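PDB 4U3V: polyketide synthase PksR from Bacillus subtilis, which takes part in intermediate steps of synthesis of the antibiotic bacillaene, this chain being its double-hotdog enoyl-isomerase domain. Local coordinates for residues I63-F67 and I236-K240; K80-I84 and P230-N234; F135-N141 and S272-H277; K172-H176 and A186-L190. All coordinates share one frame; numbering follows the deposited sequence.

Contact 1 of 4, residues I63-F67 and I236-K240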
loop_
_atom_site.group_PDB
_atom_site.type_symbol
_atom_site.label_atom_id
_atom_site.label_comp_id
_atom_site.label_asym_id
_atom_site.label_seq_id
_atom_site.Cartn_x
_atom_site.Cartn_y
_atom_site.Cartn_z
ATOM N N ILE A 63 -0.479 -9.490 -4.754
ATOM C CA ILE A 63 0.558 -10.361 -4.183
ATOM C C ILE A 63 -0.019 -11.749 -3.857
ATOM O O ILE A 63 0.606 -12.786 -4.125
ATOM C CB ILE A 63 1.168 -9.722 -2.942
ATOM C CG1 ILE A 63 2.019 -8.514 -3.378
ATOM C CG2 ILE A 63 1.969 -10.730 -2.138
ATOM C CD1 ILE A 63 2.415 -7.608 -2.228
ATOM N N GLU A 64 -1.235 -11.785 -3.321
ATOM C CA GLU A 64 -1.907 -13.069 -3.141
ATOM C C GLU A 64 -2.087 -13.830 -4.446
ATOM O O GLU A 64 -1.955 -15.063 -4.453
ATOM C CB GLU A 64 -3.266 -12.899 -2.460
ATOM C CG GLU A 64 -3.156 -12.402 -1.039
ATOM C CD GLU A 64 -2.258 -13.274 -0.186
ATOM O OE1 GLU A 64 -2.262 -14.508 -0.398
ATOM O OE2 GLU A 64 -1.480 -12.728 0.626
ATOM N N ALA A 65 -2.476 -13.126 -5.506
ATOM C CA ALA A 65 -2.720 -13.742 -6.797
ATOM C C ALA A 65 -1.415 -14.305 -7.332
ATOM O O ALA A 65 -1.395 -15.418 -7.856
ATOM C CB ALA A 65 -3.319 -12.777 -7.782
ATOM N N PHE A 66 -0.317 -13.572 -7.136
ATOM C CA PHE A 66 1.007 -14.160 -7.443
ATOM C C PHE A 66 1.328 -15.490 -6.732
ATOM O O PHE A 66 1.769 -16.448 -7.380
ATOM C CB PHE A 66 2.132 -13.137 -7.188
ATOM C CG PHE A 66 3.517 -13.739 -7.268
ATOM C CD1 PHE A 66 4.161 -13.836 -8.497
ATOM C CD2 PHE A 66 4.117 -14.293 -6.142
ATOM C CE1 PHE A 66 5.419 -14.393 -8.578
ATOM C CE2 PHE A 66 5.379 -14.872 -6.220
ATOM C CZ PHE A 66 6.007 -14.935 -7.456
ATOM N N PHE A 67 1.219 -15.514 -5.404
ATOM C CA PHE A 67 1.534 -16.707 -4.614
ATOM C C PHE A 67 0.613 -17.884 -4.911
ATOM O O PHE A 67 1.048 -19.043 -4.867
ATOM C CB PHE A 67 1.549 -16.385 -3.138
ATOM C CG PHE A 67 2.772 -15.624 -2.701
ATOM C CD1 PHE A 67 4.035 -15.988 -3.170
ATOM C CD2 PHE A 67 2.666 -14.550 -1.839
ATOM C CE1 PHE A 67 5.166 -15.304 -2.754
ATOM C CE2 PHE A 67 3.799 -13.870 -1.408
ATOM C CZ PHE A 67 5.047 -14.243 -1.870
ATOM N N ILE A 236 6.773 -3.625 -6.994
ATOM C CA ILE A 236 6.903 -4.101 -5.641
ATOM C C ILE A 236 7.744 -5.355 -5.680
ATOM O O ILE A 236 7.500 -6.212 -6.522
ATOM C CB ILE A 236 5.520 -4.479 -5.043
ATOM C CG1 ILE A 236 4.504 -3.364 -5.344
ATOM C CG2 ILE A 236 5.673 -4.837 -3.559
ATOM C CD1 ILE A 236 3.109 -3.620 -4.773
ATOM N N GLN A 237 8.734 -5.450 -4.807
ATOM C CA GLN A 237 9.492 -6.705 -4.651
ATOM C C GLN A 237 9.261 -7.259 -3.285
ATOM O O GLN A 237 9.514 -6.591 -2.298
ATOM C CB GLN A 237 11.014 -6.453 -4.809
ATOM C CG GLN A 237 11.403 -5.646 -6.036
ATOM C CD GLN A 237 12.916 -5.488 -6.149
ATOM O OE1 GLN A 237 13.632 -5.528 -5.147
ATOM N NE2 GLN A 237 13.394 -5.242 -7.352
ATOM N N PHE A 238 8.811 -8.515 -3.204
ATOM C CA PHE A 238 8.326 -9.028 -1.948
ATOM C C PHE A 238 8.704 -10.510 -1.766
ATOM O O PHE A 238 9.041 -11.178 -2.737
ATOM C CB PHE A 238 6.780 -8.881 -1.911
ATOM C CG PHE A 238 6.097 -9.525 -3.070
ATOM C CD1 PHE A 238 5.740 -10.875 -2.986
ATOM C CD2 PHE A 238 5.899 -8.851 -4.280
ATOM C CE1 PHE A 238 5.187 -11.503 -4.079
ATOM C CE2 PHE A 238 5.287 -9.470 -5.360
ATOM C CZ PHE A 238 4.995 -10.836 -5.270
ATOM N N THR A 239 8.626 -10.970 -0.523
ATOM C CA THR A 239 8.740 -12.408 -0.157
ATOM C C THR A 239 7.511 -12.940 0.574
ATOM O O THR A 239 6.607 -12.175 0.938
ATOM C CB THR A 239 9.951 -12.675 0.749
ATOM O OG1 THR A 239 9.632 -12.361 2.113
ATOM C CG2 THR A 239 11.142 -11.834 0.302
ATOM N N LYS A 240 7.515 -14.255 0.818
ATOM C CA LYS A 240 6.422 -14.935 1.501
ATOM C C LYS A 240 6.535 -14.807 3.012
ATOM O O LYS A 240 5.593 -15.134 3.717
ATOM C CB LYS A 240 6.415 -16.420 1.128
ATOM C CG LYS A 240 5.663 -16.756 -0.145
ATOM C CD LYS A 240 5.424 -18.257 -0.282
ATOM C CE LYS A 240 4.163 -18.696 0.450
ATOM N NZ LYS A 240 2.924 -18.307 -0.280
#
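Phe238 turns the edge of its ring to two phenylalanines on helix 56-69. Both aromatic pairs are T-shaped with an offset. The Phe238 and Phe66 planes meet at 84° with centroids 5.3 Å apart, and the Phe238 ring stands perpendicular to that of Phe67. One corner serves both partners: Phe238 CE1 comes within 3.6 Å of Phe66 CD2 and 3.5 Å of Phe67 CZ. With CG set between the backbone N and the carbonyl carbon (chi1 55°), the Phe238 ring swings out from the strand to reach the helix.

The aliphatic contacts use the ring's face. Ile63 CG1 lies over its centre in a CH-pi contact, 4.0 Å from the Phe238 centroid, and Ile63 CG2 packs near the rim, 3.8 Å from Phe238 CE1. Here the helix of the N-terminal hotdog lies against a strand of the C-terminal one, so the cluster spans the seam of the double-hotdog; Ile78 of strand 75-83 packs on both Ile63 and Phe238.

A cation-pi interaction finishes the row toward solvent. The Lys240 chain bends at its third and fourth torsions, bringing NZ back over the face of Phe67, 4.0 Å from the ring centroid and 28° off its normal. Thr202, whose backbone N is hydrogen-bonded to Glu64 OE2, also packs on Phe67.

Contact 2 of 4, residues K80-I84 and P230-N234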
loop_
_atom_site.group_PDB
_atom_site.type_symbol
_atom_site.label_atom_id
_atom_site.label_comp_id
_atom_site.label_asym_id
_atom_site.label_seq_id
_atom_site.Cartn_x
_atom_site.Cartn_y
_atom_site.Cartn_z
ATOM N N LYS A 80 3.798 -2.268 -12.543
ATOM C CA LYS A 80 2.861 -1.430 -13.273
ATOM C C LYS A 80 1.440 -1.507 -12.705
ATOM O O LYS A 80 0.448 -1.588 -13.438
ATOM C CB LYS A 80 2.868 -1.724 -14.778
ATOM C CG LYS A 80 4.278 -1.798 -15.334
ATOM C CD LYS A 80 4.299 -1.645 -16.842
ATOM C CE LYS A 80 5.741 -1.557 -17.333
ATOM N NZ LYS A 80 5.820 -1.757 -18.811
ATOM N N LEU A 81 1.366 -1.493 -11.381
ATOM C CA LEU A 81 0.057 -1.544 -10.696
ATOM C C LEU A 81 -0.580 -0.157 -10.761
ATOM O O LEU A 81 0.000 0.869 -10.325
ATOM C CB LEU A 81 0.279 -1.970 -9.245
ATOM C CG LEU A 81 -0.961 -2.071 -8.365
ATOM C CD1 LEU A 81 -1.878 -3.178 -8.906
ATOM C CD2 LEU A 81 -0.520 -2.326 -6.908
ATOM N N SER A 82 -1.742 -0.102 -11.371
ATOM C CA SER A 82 -2.428 1.144 -11.636
ATOM C C SER A 82 -3.845 1.061 -11.063
ATOM O O SER A 82 -4.483 0.023 -11.193
ATOM C CB SER A 82 -2.461 1.334 -13.158
ATOM O OG SER A 82 -3.412 2.277 -13.523
ATOM N N TYR A 83 -4.297 2.116 -10.376
ATOM C CA TYR A 83 -5.608 2.140 -9.713
ATOM C C TYR A 83 -6.579 2.771 -10.691
ATOM O O TYR A 83 -6.373 3.905 -11.151
ATOM C CB TYR A 83 -5.590 2.954 -8.393
ATOM C CG TYR A 83 -4.551 2.454 -7.384
ATOM C CD1 TYR A 83 -4.054 1.149 -7.450
ATOM C CD2 TYR A 83 -4.034 3.305 -6.412
ATOM C CE1 TYR A 83 -3.062 0.698 -6.576
ATOM C CE2 TYR A 83 -3.092 2.851 -5.501
ATOM C CZ TYR A 83 -2.549 1.597 -5.631
ATOM O OH TYR A 83 -1.588 1.178 -4.740
ATOM N N ILE A 84 -7.593 2.009 -11.071
ATOM C CA ILE A 84 -8.461 2.399 -12.172
ATOM C C ILE A 84 -9.628 3.248 -11.683
ATOM O O ILE A 84 -9.951 4.308 -12.251
ATOM C CB ILE A 84 -8.956 1.134 -12.927
ATOM C CG1 ILE A 84 -7.778 0.459 -13.592
ATOM C CG2 ILE A 84 -10.012 1.512 -13.971
ATOM C CD1 ILE A 84 -6.827 1.428 -14.261
ATOM N N PRO A 230 -3.379 8.344 -4.033
ATOM C CA PRO A 230 -2.522 7.294 -4.586
ATOM C C PRO A 230 -3.061 6.866 -5.956
ATOM O O PRO A 230 -4.282 6.808 -6.171
ATOM C CB PRO A 230 -2.674 6.141 -3.589
ATOM C CG PRO A 230 -3.069 6.811 -2.319
ATOM C CD PRO A 230 -3.979 7.923 -2.755
ATOM N N PHE A 231 -2.141 6.678 -6.886
ATOM C CA PHE A 231 -2.435 6.467 -8.308
ATOM C C PHE A 231 -1.969 5.047 -8.716
ATOM O O PHE A 231 -2.532 4.402 -9.601
ATOM C CB PHE A 231 -1.634 7.532 -9.076
ATOM C CG PHE A 231 -1.811 7.492 -10.567
ATOM C CD1 PHE A 231 -2.815 8.241 -11.182
ATOM C CD2 PHE A 231 -0.900 6.809 -11.367
ATOM C CE1 PHE A 231 -2.944 8.256 -12.565
ATOM C CE2 PHE A 231 -1.038 6.803 -12.751
ATOM C CZ PHE A 231 -2.064 7.526 -13.349
ATOM N N GLY A 232 -0.947 4.538 -8.049
ATOM C CA GLY A 232 -0.485 3.194 -8.310
ATOM C C GLY A 232 0.963 3.082 -7.903
ATOM O O GLY A 232 1.461 3.953 -7.168
ATOM N N ILE A 233 1.546 1.915 -8.157
ATOM C CA ILE A 233 2.905 1.560 -7.727
ATOM C C ILE A 233 3.644 0.905 -8.911
ATOM O O ILE A 233 3.219 -0.123 -9.425
ATOM C CB ILE A 233 2.883 0.599 -6.510
ATOM C CG1 ILE A 233 1.965 1.152 -5.409
ATOM C CG2 ILE A 233 4.322 0.292 -6.047
ATOM C CD1 ILE A 233 1.817 0.223 -4.203
ATOM N N ASN A 234 4.765 1.476 -9.339
ATOM C CA ASN A 234 5.499 0.938 -10.504
ATOM C C ASN A 234 6.123 -0.455 -10.319
ATOM O O ASN A 234 6.154 -1.271 -11.267
ATOM C CB ASN A 234 6.584 1.932 -10.958
ATOM C CG ASN A 234 6.008 3.189 -11.593
ATOM O OD1 ASN A 234 4.852 3.222 -12.008
ATOM N ND2 ASN A 234 6.834 4.229 -11.695
HETATM O O HOH W 1 2.129 2.204 -11.687
#
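Tyr83 lies with one ring face directly over Gly232, whose CA sits above the ring centre in a CH-pi contact, 3.8 Å from the centroid. This is the tight end. Pro230 CB meets the edge of the same ring, 3.8 Å from Tyr83 CE2, while Tyr83 OH reaches across to Ile233 and touches CD1 at 3.6 Å. With CG beside the backbone N (chi1 -57°), the tyrosine leans over the neighbouring strand. Beneath the aromatic layer the backbones are close too: Gly232 CA makes a CA-H...O contact with Leu81 O at 3.1 Å.

Strands 75-83 and 230-239 run antiparallel here, the first from the N-terminal hotdog and the second from the C-terminal one, so the backbone ladder between them stitches the two halves of the double-hotdog together. Leu81 and Ile233 form a hydrogen-bonded pair, bonding in both directions, and Tyr83 N bonds to Phe231 O. The Leu81 and Ile233 side chains lie on the same face but meet more loosely, Leu81 CD2 and Ile233 CD1 being 4.4 Å apart.

Toward Asn234, where the chain turns a corner, the contact becomes wetter. Lys80 N makes a nearly straight bond (171°) to Asn234 O, 2.9 Å long. A water donates to both Leu81 O and Asn234 OD1, giving that Leu81 carbonyl a second donor besides Ile233 N. The CB atoms of Lys80 and Phe231 point away from the pairing, and both residues are exposed.

Contact 3 of 4, residues F135-N141 and S272-H277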
loop_
_atom_site.group_PDB
_atom_site.type_symbol
_atom_site.label_atom_id
_atom_site.label_comp_id
_atom_site.label_asym_id
_atom_site.label_seq_id
_atom_site.Cartn_x
_atom_site.Cartn_y
_atom_site.Cartn_z
ATOM N N PHE A 135 14.307 -11.737 -4.238
ATOM C CA PHE A 135 14.370 -10.577 -3.373
ATOM C C PHE A 135 15.759 -10.520 -2.744
ATOM O O PHE A 135 16.135 -11.379 -1.930
ATOM C CB PHE A 135 13.288 -10.639 -2.288
ATOM C CG PHE A 135 13.322 -9.477 -1.330
ATOM C CD1 PHE A 135 12.718 -8.267 -1.657
ATOM C CD2 PHE A 135 14.000 -9.576 -0.113
ATOM C CE1 PHE A 135 12.828 -7.175 -0.818
ATOM C CE2 PHE A 135 14.080 -8.494 0.748
ATOM C CZ PHE A 135 13.491 -7.288 0.394
ATOM N N GLU A 136 16.515 -9.497 -3.127
ATOM C CA GLU A 136 17.838 -9.273 -2.583
ATOM C C GLU A 136 17.765 -8.154 -1.564
ATOM O O GLU A 136 17.589 -6.991 -1.932
ATOM C CB GLU A 136 18.827 -8.927 -3.706
ATOM C CG GLU A 136 18.747 -9.851 -4.922
ATOM C CD GLU A 136 19.343 -11.231 -4.666
ATOM O OE1 GLU A 136 20.155 -11.379 -3.724
ATOM O OE2 GLU A 136 18.991 -12.178 -5.402
ATOM N N PRO A 137 17.862 -8.513 -0.271
ATOM C CA PRO A 137 17.849 -7.573 0.843
ATOM C C PRO A 137 19.000 -6.555 0.773
ATOM O O PRO A 137 20.042 -6.814 0.151
ATOM C CB PRO A 137 17.995 -8.473 2.078
ATOM C CG PRO A 137 17.563 -9.827 1.631
ATOM C CD PRO A 137 17.933 -9.913 0.183
ATOM N N LYS A 138 18.766 -5.382 1.352
ATOM C CA LYS A 138 19.740 -4.306 1.369
ATOM C C LYS A 138 20.000 -4.001 2.829
ATOM O O LYS A 138 19.182 -4.335 3.686
ATOM C CB LYS A 138 19.196 -3.077 0.629
ATOM C CG LYS A 138 18.952 -3.288 -0.867
ATOM C CD LYS A 138 18.449 -2.015 -1.520
ATOM C CE LYS A 138 17.101 -2.217 -2.193
ATOM N NZ LYS A 138 16.392 -0.916 -2.387
ATOM N N LYS A 139 21.202 -3.540 3.149
ATOM C CA LYS A 139 21.484 -3.208 4.532
ATOM C C LYS A 139 21.196 -1.733 4.714
ATOM O O LYS A 139 21.392 -0.947 3.784
ATOM C CB LYS A 139 22.926 -3.575 4.920
ATOM C CG LYS A 139 23.135 -5.071 5.128
ATOM C CD LYS A 139 24.258 -5.370 6.119
ATOM C CE LYS A 139 25.590 -5.607 5.416
ATOM N NZ LYS A 139 25.468 -6.489 4.217
ATOM N N VAL A 140 20.548 -1.401 5.827
ATOM C CA VAL A 140 20.232 -0.019 6.166
ATOM C C VAL A 140 20.492 0.209 7.653
ATOM O O VAL A 140 19.870 -0.431 8.511
ATOM C CB VAL A 140 18.758 0.326 5.823
ATOM C CG1 VAL A 140 18.413 1.741 6.269
ATOM C CG2 VAL A 140 18.489 0.152 4.328
ATOM N N ASN A 141 21.444 1.090 7.961
ATOM C CA ASN A 141 21.635 1.535 9.334
ATOM C C ASN A 141 20.618 2.611 9.697
ATOM O O ASN A 141 20.765 3.759 9.297
ATOM C CB ASN A 141 23.069 2.063 9.554
ATOM C CG ASN A 141 23.448 2.121 11.024
ATOM O OD1 ASN A 141 22.618 2.420 11.887
ATOM N ND2 ASN A 141 24.705 1.806 11.320
ATOM N N SER A 272 18.196 -4.203 10.703
ATOM C CA SER A 272 18.962 -3.441 9.714
ATOM C C SER A 272 18.947 -3.925 8.264
ATOM O O SER A 272 19.788 -3.517 7.459
ATOM C CB SER A 272 20.411 -3.318 10.196
ATOM O OG SER A 272 20.648 -2.046 10.766
ATOM N N GLU A 273 18.001 -4.790 7.914
ATOM C CA GLU A 273 17.924 -5.238 6.537
ATOM C C GLU A 273 16.524 -5.082 5.973
ATOM O O GLU A 273 15.526 -5.163 6.716
ATOM C CB GLU A 273 18.378 -6.677 6.386
ATOM C CG GLU A 273 17.657 -7.634 7.315
ATOM C CD GLU A 273 18.489 -8.859 7.648
ATOM O OE1 GLU A 273 19.535 -9.065 6.986
ATOM O OE2 GLU A 273 18.091 -9.615 8.564
ATOM N N THR A 274 16.472 -4.873 4.666
ATOM C CA THR A 274 15.189 -4.661 3.982
ATOM C C THR A 274 14.407 -5.926 3.669
ATOM O O THR A 274 14.986 -6.978 3.353
ATOM C CB THR A 274 15.325 -3.964 2.625
ATOM O OG1 THR A 274 16.005 -4.804 1.688
ATOM C CG2 THR A 274 16.000 -2.591 2.767
ATOM N N VAL A 275 13.088 -5.844 3.834
ATOM C CA VAL A 275 12.229 -7.030 3.714
ATOM C C VAL A 275 11.104 -6.867 2.686
ATOM O O VAL A 275 10.435 -7.844 2.326
ATOM C CB VAL A 275 11.629 -7.328 5.110
ATOM C CG1 VAL A 275 12.722 -7.732 6.119
ATOM C CG2 VAL A 275 10.875 -6.135 5.654
ATOM N N LEU A 276 11.018 -5.674 2.088
ATOM C CA LEU A 276 10.019 -5.414 1.063
ATOM C C LEU A 276 10.399 -4.068 0.428
ATOM O O LEU A 276 10.865 -3.182 1.161
ATOM C CB LEU A 276 8.655 -5.290 1.759
ATOM C CG LEU A 276 7.450 -4.763 0.983
ATOM C CD1 LEU A 276 7.132 -5.676 -0.180
ATOM C CD2 LEU A 276 6.228 -4.678 1.920
ATOM N N HIS A 277 10.352 -4.003 -0.898
ATOM C CA HIS A 277 10.718 -2.792 -1.667
ATOM C C HIS A 277 9.541 -2.359 -2.491
ATOM O O HIS A 277 8.963 -3.151 -3.248
ATOM C CB HIS A 277 11.902 -3.009 -2.625
ATOM C CG HIS A 277 13.136 -3.634 -1.985
ATOM N ND1 HIS A 277 13.924 -4.521 -2.652
ATOM C CD2 HIS A 277 13.696 -3.493 -0.709
ATOM C CE1 HIS A 277 14.894 -4.965 -1.821
ATOM N NE2 HIS A 277 14.795 -4.296 -0.659
#
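The imidazole of His277 is sandwiched between Phe135 on one face and the aliphatic part of Lys138 on the other. The phenyl ring is tilted rather than stacked, its plane 31° from that of the imidazole and the centroids 4.4 Å apart. On the opposite face Lys138 CE lies 3.6 Å from the His277 centroid, toward the rim; the lysine chain, bent at its third torsion, crosses the ring and carries NZ on to a salt bridge with Asp266.

Thr274 sits beside the imidazole, near its plane. A chi1 of 67° turns its OG1 toward both polar partners: it bonds His277 NE2 at 2.7 Å and accepts Lys138 N at 2.8 Å. The other branch, Thr274 CG2, meets Val140 CG2 at 4.0 Å, the threonine and valine lying roughly perpendicular.

Further along, backbone bonds hold the chains together. Thr274 N donates to Lys138 O, and Val140 N makes an almost straight bond (175°) to Ser272 O. Ser272 OG returns a bond to Val140 O, 2.9 Å long and from above that carbonyl's plane. Segment 135-141, in the loop that follows strand 121-132 of the N-terminal hotdog, is thus tied to the start of strand 274-283 in the C-terminal one.

Since His277 ND1 also bonds Gln237 OE1, both imidazole nitrogens are engaged, which fixes the ring's rotation between its two covers, while the buried threonine hydroxyl is gripped by two bonds.

Contact 4 of 4, residues K172-H176 and A186-L190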
loop_
_atom_site.group_PDB
_atom_site.type_symbol
_atom_site.label_atom_id
_atom_site.label_comp_id
_atom_site.label_asym_id
_atom_site.label_seq_id
_atom_site.Cartn_x
_atom_site.Cartn_y
_atom_site.Cartn_z
ATOM N N LYS A 172 -3.938 3.835 11.980
ATOM C CA LYS A 172 -2.969 4.698 12.675
ATOM C C LYS A 172 -1.788 3.898 13.221
ATOM O O LYS A 172 -1.694 3.641 14.424
ATOM C CB LYS A 172 -3.663 5.480 13.793
ATOM C CG LYS A 172 -4.777 6.362 13.264
ATOM C CD LYS A 172 -5.279 7.382 14.275
ATOM C CE LYS A 172 -6.249 8.330 13.601
ATOM N NZ LYS A 172 -6.998 9.183 14.559
ATOM N N THR A 173 -0.876 3.521 12.335
ATOM C CA THR A 173 0.184 2.581 12.638
ATOM C C THR A 173 1.514 3.272 12.946
ATOM O O THR A 173 2.480 2.614 13.315
ATOM C CB THR A 173 0.422 1.663 11.446
ATOM O OG1 THR A 173 0.707 2.471 10.303
ATOM C CG2 THR A 173 -0.818 0.842 11.137
ATOM N N ILE A 174 1.587 4.577 12.732
ATOM C CA ILE A 174 2.909 5.225 12.750
ATOM C C ILE A 174 3.235 5.622 14.193
ATOM O O ILE A 174 2.416 6.248 14.860
ATOM C CB ILE A 174 2.887 6.489 11.910
ATOM C CG1 ILE A 174 2.765 6.081 10.436
ATOM C CG2 ILE A 174 4.161 7.328 12.146
ATOM C CD1 ILE A 174 2.435 7.233 9.521
ATOM N N THR A 175 4.426 5.264 14.659
ATOM C CA THR A 175 4.858 5.666 16.018
ATOM C C THR A 175 5.939 6.738 16.051
ATOM O O THR A 175 6.043 7.490 17.034
ATOM C CB THR A 175 5.333 4.453 16.844
ATOM O OG1 THR A 175 6.486 3.858 16.215
ATOM C CG2 THR A 175 4.219 3.416 16.908
ATOM N N HIS A 176 6.793 6.766 15.032
ATOM C CA HIS A 176 7.842 7.794 14.969
ATOM C C HIS A 176 8.040 8.244 13.543
ATOM O O HIS A 176 7.950 7.429 12.633
ATOM C CB HIS A 176 9.164 7.227 15.470
ATOM C CG HIS A 176 9.098 6.654 16.866
ATOM N ND1 HIS A 176 8.567 5.443 17.127
ATOM C CD2 HIS A 176 9.587 7.139 18.081
ATOM C CE1 HIS A 176 8.680 5.175 18.444
ATOM N NE2 HIS A 176 9.311 6.212 19.027
ATOM N N ALA A 186 9.943 6.382 8.865
ATOM C CA ALA A 186 8.815 6.160 9.762
ATOM C C ALA A 186 9.039 4.837 10.498
ATOM O O ALA A 186 9.436 3.834 9.882
ATOM C CB ALA A 186 7.503 6.089 8.971
ATOM N N LYS A 187 8.816 4.838 11.805
ATOM C CA LYS A 187 8.661 3.557 12.502
ATOM C C LYS A 187 7.177 3.249 12.623
ATOM O O LYS A 187 6.387 4.120 13.007
ATOM C CB LYS A 187 9.298 3.613 13.893
ATOM C CG LYS A 187 9.507 2.221 14.474
ATOM C CD LYS A 187 10.075 2.287 15.877
ATOM C CE LYS A 187 10.511 0.904 16.345
ATOM N NZ LYS A 187 11.010 1.052 17.739
ATOM N N ILE A 188 6.791 2.025 12.268
ATOM C CA ILE A 188 5.406 1.626 12.376
ATOM C C ILE A 188 5.201 0.406 13.260
ATOM O O ILE A 188 6.127 -0.347 13.520
ATOM C CB ILE A 188 4.763 1.418 10.983
ATOM C CG1 ILE A 188 5.254 0.124 10.311
ATOM C CG2 ILE A 188 5.063 2.643 10.105
ATOM C CD1 ILE A 188 4.725 -0.038 8.882
ATOM N N ARG A 189 3.966 0.225 13.701
ATOM C CA ARG A 189 3.574 -1.002 14.372
ATOM C C ARG A 189 2.433 -1.668 13.600
ATOM O O ARG A 189 1.357 -1.079 13.458
ATOM C CB ARG A 189 3.181 -0.682 15.819
ATOM C CG ARG A 189 2.445 -1.785 16.549
ATOM C CD ARG A 189 3.181 -2.197 17.815
ATOM N NE ARG A 189 3.038 -3.633 18.043
ATOM C CZ ARG A 189 4.053 -4.485 18.157
ATOM N NH1 ARG A 189 5.305 -4.048 18.139
ATOM N NH2 ARG A 189 3.815 -5.777 18.324
ATOM N N LEU A 190 2.708 -2.849 13.054
ATOM C CA LEU A 190 1.691 -3.676 12.414
ATOM C C LEU A 190 1.118 -4.688 13.411
ATOM O O LEU A 190 1.877 -5.349 14.131
ATOM C CB LEU A 190 2.299 -4.416 11.231
ATOM C CG LEU A 190 2.794 -3.500 10.117
ATOM C CD1 LEU A 190 3.444 -4.337 9.031
ATOM C CD2 LEU A 190 1.647 -2.641 9.593
HETATM O O HOH W 2 6.835 0.928 16.425
#
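Lys187 is opposed by two residues, Thr175 and His176, and the backbone bonds show how the register slips. Lys187 O takes Thr175 N at 2.8 Å and, weakly, His176 N at 3.4 Å, while Lys187 N returns a bond to His176 O. Beyond this step Arg189 N bonds Thr173 O at 2.8 Å; the same oxygen receives a CA-H...O contact from Ile188 CA at 3.2 Å.

Side-chain polar contacts gather on the bulged side. Thr175 OG1, swung by a chi1 of 63° toward the next residue's ring, pairs with His176 ND1 at 2.8 Å. A water next to the threonine hydroxyl reaches back weakly to Ile188 O. Two polar groups bond elsewhere: Thr173 OG1 to Ser210 on helix 205-219, and Arg189 by a salt bridge to Asp246.

Packing differs between the faces. The Lys187 chain is fully extended and runs alongside His176 in the same direction, its CD 3.7 Å from His176 ND1. On the other face Ile174 CG1 meets Ile188 CG2 at 4.1 Å. Those isoleucines also touch helix 205-219, Ile174 through Leu213 and Ile188 through Ser210.

Two residues set against one, sharing a single carbonyl, make a classic beta bulge in the antiparallel hairpin 174-180/183-190, part of the C-terminal hotdog's sheet, which packs against its helix 205-219 as hotdog folds do.

Contacts 1, 2 and 3 all join the N-terminal hotdog to the C-terminal one, whereas contact 4 lies wholly within the latter. Strand 230-239 serves contacts 1 and 2, whose centres are about 16 Å apart, and its neighbour 274-283 carries contact 3, also about 16 Å from contact 1. Contacts 1 and 3 touch directly, through the Gln237-His277 bond and Thr239 packing on Phe135. Along the chain contact 2 is nested inside the loop closed by contact 1, contact 3 crosses both, and hairpin contact 4 is enclosed by all three. Contacts 2 and 4 lie about 23 Å apart between centres, on opposite sides of the chain's centre. The two hotdogs are therefore joined along the adjacent strands 230-239 and 274-283 rather than at one point.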